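Side-chain contacts in macrolide export ATP-binding/permease protein MacB (PDB 3FTJ), which probably powers the export of macrolides as the inner-membrane ABC transporter of the tripartite MacAB-TdeA efflux system, this chain being its periplasmic region: residues L156-Y160 and S161-N165; D182-S186 and T187-K191. All coordinates share one frame; numbering follows the deposited sequence.

Interaction 1. Residues L156-Y160 and S161-N165; sequences LYSPY and STVLN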
# COMPACT_ATOMS: atom_id res chain seq x y z
N LEU A 156 8.57 3.31 6.17
CA LEU A 156 9.24 2.03 6.02
C LEU A 156 8.29 1.02 5.39
O LEU A 156 7.11 0.98 5.73
CB LEU A 156 9.74 1.49 7.36
CG LEU A 156 10.47 2.39 8.37
CD1 LEU A 156 11.51 1.55 9.09
CD2 LEU A 156 11.13 3.58 7.73
N TYR A 157 8.80 0.19 4.48
CA TYR A 157 7.97 -0.78 3.77
C TYR A 157 8.42 -2.21 4.02
O TYR A 157 9.58 -2.55 3.80
CB TYR A 157 7.97 -0.49 2.27
CG TYR A 157 7.59 0.93 1.94
CD1 TYR A 157 6.27 1.33 1.95
CD2 TYR A 157 8.56 1.87 1.63
CE1 TYR A 157 5.91 2.63 1.65
CE2 TYR A 157 8.21 3.18 1.34
CZ TYR A 157 6.88 3.55 1.35
OH TYR A 157 6.53 4.84 1.05
N SER A 158 7.49 -3.04 4.47
CA SER A 158 7.78 -4.40 4.89
C SER A 158 6.68 -5.29 4.31
O SER A 158 5.63 -4.79 3.91
CB SER A 158 7.79 -4.45 6.42
OG SER A 158 8.37 -5.64 6.91
N PRO A 159 6.92 -6.62 4.24
CA PRO A 159 5.86 -7.46 3.66
C PRO A 159 4.59 -7.41 4.50
O PRO A 159 4.69 -7.44 5.73
CB PRO A 159 6.46 -8.87 3.70
CG PRO A 159 7.95 -8.65 3.74
CD PRO A 159 8.13 -7.39 4.55
N TYR A 160 3.43 -7.35 3.85
CA TYR A 160 2.15 -7.35 4.56
C TYR A 160 2.07 -8.52 5.54
O TYR A 160 1.48 -8.39 6.61
CB TYR A 160 0.96 -7.37 3.60
CG TYR A 160 0.78 -8.67 2.82
CD1 TYR A 160 0.21 -9.79 3.41
CD2 TYR A 160 1.20 -8.77 1.49
CE1 TYR A 160 0.06 -10.99 2.70
CE2 TYR A 160 1.05 -9.96 0.77
CZ TYR A 160 0.48 -11.07 1.38
OH TYR A 160 0.32 -12.25 0.68
N SER A 161 2.64 -9.66 5.15
CA SER A 161 2.59 -10.87 5.97
C SER A 161 3.36 -10.69 7.28
O SER A 161 2.87 -11.04 8.35
CB SER A 161 3.15 -12.06 5.18
OG SER A 161 4.42 -11.74 4.63
N THR A 162 4.57 -10.15 7.18
CA THR A 162 5.39 -9.84 8.35
C THR A 162 4.69 -8.89 9.31
O THR A 162 4.70 -9.09 10.52
CB THR A 162 6.71 -9.20 7.93
OG1 THR A 162 7.29 -9.98 6.88
CG2 THR A 162 7.67 -9.12 9.11
N VAL A 163 4.08 -7.85 8.76
CA VAL A 163 3.44 -6.83 9.58
C VAL A 163 2.18 -7.38 10.25
O VAL A 163 1.94 -7.13 11.43
CB VAL A 163 3.13 -5.57 8.75
CG1 VAL A 163 2.29 -4.59 9.54
CG2 VAL A 163 4.42 -4.92 8.35
N LEU A 164 1.40 -8.15 9.51
CA LEU A 164 0.19 -8.75 10.06
C LEU A 164 0.56 -9.80 11.10
O LEU A 164 0.01 -9.82 12.18
CB LEU A 164 -0.64 -9.39 8.94
CG LEU A 164 -1.36 -8.45 7.97
CD1 LEU A 164 -1.91 -9.22 6.78
CD2 LEU A 164 -2.48 -7.69 8.68
N ASN A 165 1.50 -10.67 10.75
CA ASN A 165 1.83 -11.80 11.62
C ASN A 165 2.52 -11.35 12.91
O ASN A 165 2.28 -11.91 13.97
CB ASN A 165 2.69 -12.83 10.87
CG ASN A 165 1.90 -13.62 9.82
OD1 ASN A 165 0.69 -13.79 9.93
ND2 ASN A 165 2.61 -14.12 8.80
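The ring of Pro159 meets Thr162 where strand 155-159 runs straight into helix 160-168. OG1 of Thr162 lies 3.5 Å from both CB and CG of Pro159, with CD hardly farther, and the two side chains cross obliquely. Thr162 carries OG1 anti to its carbonyl carbon, beside the backbone N (chi1 -49°), which turns the hydroxyl back toward the proline. Ser161 approaches the same ring from the preceding helix position, its OG 3.6 Å from Pro159 CB. On the preceding strand residue, CB of Ser158 packs against the CG2 methyl of Val163 at 3.9 Å.

Tyr160 turns the other way. With CG held between its backbone N and carbonyl carbon (chi1 68°), the ring stands close to the following peptide, and Leu164, one helical turn on, brings CD1 to the ring edge near its plane, 4.0 Å from Tyr160 CD1. The backbone closes the first turn: Pro159, at the N-cap position, accepts Val163 N through its O at 3.1 Å, and Tyr160 O takes Leu164 N at 2.9 Å. The axes of the short segments 156-159 and 161-165 stand at 85°, so the chain bends sharply within these few residues.

Thr162 OG1, Ser161 OG and Ser158 OG are hydrogen-bonded to the backbone carbonyls of Asn104, Val100 and Val106, respectively. Each of the three buried hydroxyls is thus satisfied by a carbonyl of the 100-106 region, and the polar groups of this corner also join it to that part of the MacB-like periplasmic core domain.

Interaction 2. Residues D182-S186 and T187-K191; sequences DDVNS and TVAEK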
# COMPACT_ATOMS: atom_id res chain seq x y z
N ASP A 182 -4.08 -4.62 -19.02
CA ASP A 182 -3.89 -3.56 -20.00
C ASP A 182 -5.03 -3.52 -21.02
O ASP A 182 -5.41 -2.44 -21.49
CB ASP A 182 -2.54 -3.74 -20.72
CG ASP A 182 -1.38 -3.94 -19.75
OD1 ASP A 182 -0.33 -4.47 -20.18
OD2 ASP A 182 -1.51 -3.57 -18.56
N ASP A 183 -5.58 -4.68 -21.36
CA ASP A 183 -6.56 -4.76 -22.44
C ASP A 183 -8.03 -4.83 -21.98
O ASP A 183 -8.87 -5.34 -22.72
CB ASP A 183 -6.24 -5.94 -23.37
CG ASP A 183 -6.19 -7.28 -22.64
OD1 ASP A 183 -6.96 -7.46 -21.67
OD2 ASP A 183 -5.38 -8.15 -23.03
N VAL A 184 -8.33 -4.32 -20.80
CA VAL A 184 -9.72 -4.34 -20.32
C VAL A 184 -10.27 -2.94 -20.02
O VAL A 184 -9.55 -2.06 -19.55
CB VAL A 184 -9.90 -5.24 -19.07
CG1 VAL A 184 -9.00 -4.79 -17.95
CG2 VAL A 184 -11.35 -5.22 -18.60
N ASN A 185 -11.56 -2.77 -20.31
CA ASN A 185 -12.27 -1.52 -20.06
C ASN A 185 -12.32 -1.16 -18.58
O ASN A 185 -12.93 -1.85 -17.77
CB ASN A 185 -13.70 -1.64 -20.62
CG ASN A 185 -14.50 -0.36 -20.48
OD1 ASN A 185 -14.67 0.18 -19.37
ND2 ASN A 185 -15.02 0.13 -21.60
N SER A 186 -11.66 -0.06 -18.23
CA SER A 186 -11.52 0.36 -16.83
C SER A 186 -12.86 0.44 -16.10
O SER A 186 -12.97 0.07 -14.93
CB SER A 186 -10.79 1.70 -16.77
OG SER A 186 -10.58 2.11 -15.43
N THR A 187 -13.89 0.94 -16.79
CA THR A 187 -15.22 1.04 -16.20
C THR A 187 -15.82 -0.34 -15.91
O THR A 187 -16.47 -0.54 -14.88
CB THR A 187 -16.18 1.81 -17.11
OG1 THR A 187 -15.81 3.20 -17.14
CG2 THR A 187 -17.59 1.69 -16.59
N VAL A 188 -15.60 -1.28 -16.82
CA VAL A 188 -16.11 -2.64 -16.65
C VAL A 188 -15.36 -3.34 -15.52
O VAL A 188 -15.95 -4.05 -14.72
CB VAL A 188 -15.96 -3.47 -17.94
CG1 VAL A 188 -16.25 -4.94 -17.66
CG2 VAL A 188 -16.88 -2.93 -19.04
N ALA A 189 -14.05 -3.12 -15.46
CA ALA A 189 -13.22 -3.72 -14.42
C ALA A 189 -13.64 -3.23 -13.04
O ALA A 189 -13.73 -4.03 -12.09
CB ALA A 189 -11.76 -3.41 -14.67
N GLU A 190 -13.91 -1.94 -12.91
CA GLU A 190 -14.37 -1.40 -11.64
C GLU A 190 -15.65 -2.11 -11.22
O GLU A 190 -15.78 -2.54 -10.08
CB GLU A 190 -14.60 0.11 -11.70
CG GLU A 190 -15.25 0.68 -10.45
CD GLU A 190 -15.18 2.19 -10.37
OE1 GLU A 190 -14.35 2.79 -11.09
OE2 GLU A 190 -15.97 2.78 -9.59
N LYS A 191 -16.58 -2.25 -12.17
CA LYS A 191 -17.87 -2.86 -11.87
C LYS A 191 -17.76 -4.31 -11.42
O LYS A 191 -18.41 -4.71 -10.46
CB LYS A 191 -18.80 -2.77 -13.09
CG LYS A 191 -19.31 -1.37 -13.38
CD LYS A 191 -20.23 -1.35 -14.59
CE LYS A 191 -21.45 -2.24 -14.38
NZ LYS A 191 -22.32 -2.33 -15.61
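Asn185 reaches over the start of helix 186-201 and meets Val188 and Thr187 with successive atoms of its side chain. Its CB lies 3.8 Å from CG2 of Val188, and CG is equally near that methyl, so the hydrocarbon part of the asparagine rests on the valine, the two side chains crossing at about a right angle. Val188 has CG2 beside its backbone N, anti to the carbonyl carbon, which brings this branch to the asparagine. At the tip, OD1 turns to the backbone. It accepts Val188 N at 3.1 Å. The N-H...O angle of that bond is 152°, though the donor stands above the amide plane, 38° out of it. A second, weak and bent bond comes from Thr187 N at 2.8 Å. The CB of Thr187 also packs against this oxygen at 3.2 Å. Asn185 CG is anti to the backbone N (chi1 -177°), a torsion that carries the amide beside its own carbonyl and toward the N-H groups of the first turn.

This is an N-cap: Asn185 precedes the helix, and its side chain supplies an acceptor to amides that no earlier helical turn can serve. The backbone carbonyl of the same residue starts the regular pattern, accepting Ala189 N at 2.9 Å and, weakly, Val188 N. Ser186 O then receives Glu190 N.

On the inner side of the turn, Val184 touches Ala189 loosely, CG2 to CB at 4.3 Å. Further along, Glu190 OE1 is hydrogen-bonded to Asn210 ND2, while the side chains of Glu190 and Ser186 touch Met16 on strand 15-20.

In the fold
Both interactions lie where a helix begins, but on opposite sides of the chain's centre, with centres 29 Å apart and nearest atoms about 20 Å apart. They share no secondary-structure element and do not touch. Interaction 1 is buried: strand 155-159 passes directly into its helix, a proline occupies the N-cap position, and side-chain hydroxyls find carbonyl partners in residues 100-106. Interaction 2 is at the surface, where a loop after strand 175-180 leads into helix 186-201 and an exposed asparagine supplies the capping acceptor from its own side chain. Apolar packing and outside acceptors thus mark the inner site, local polar capping the outer one.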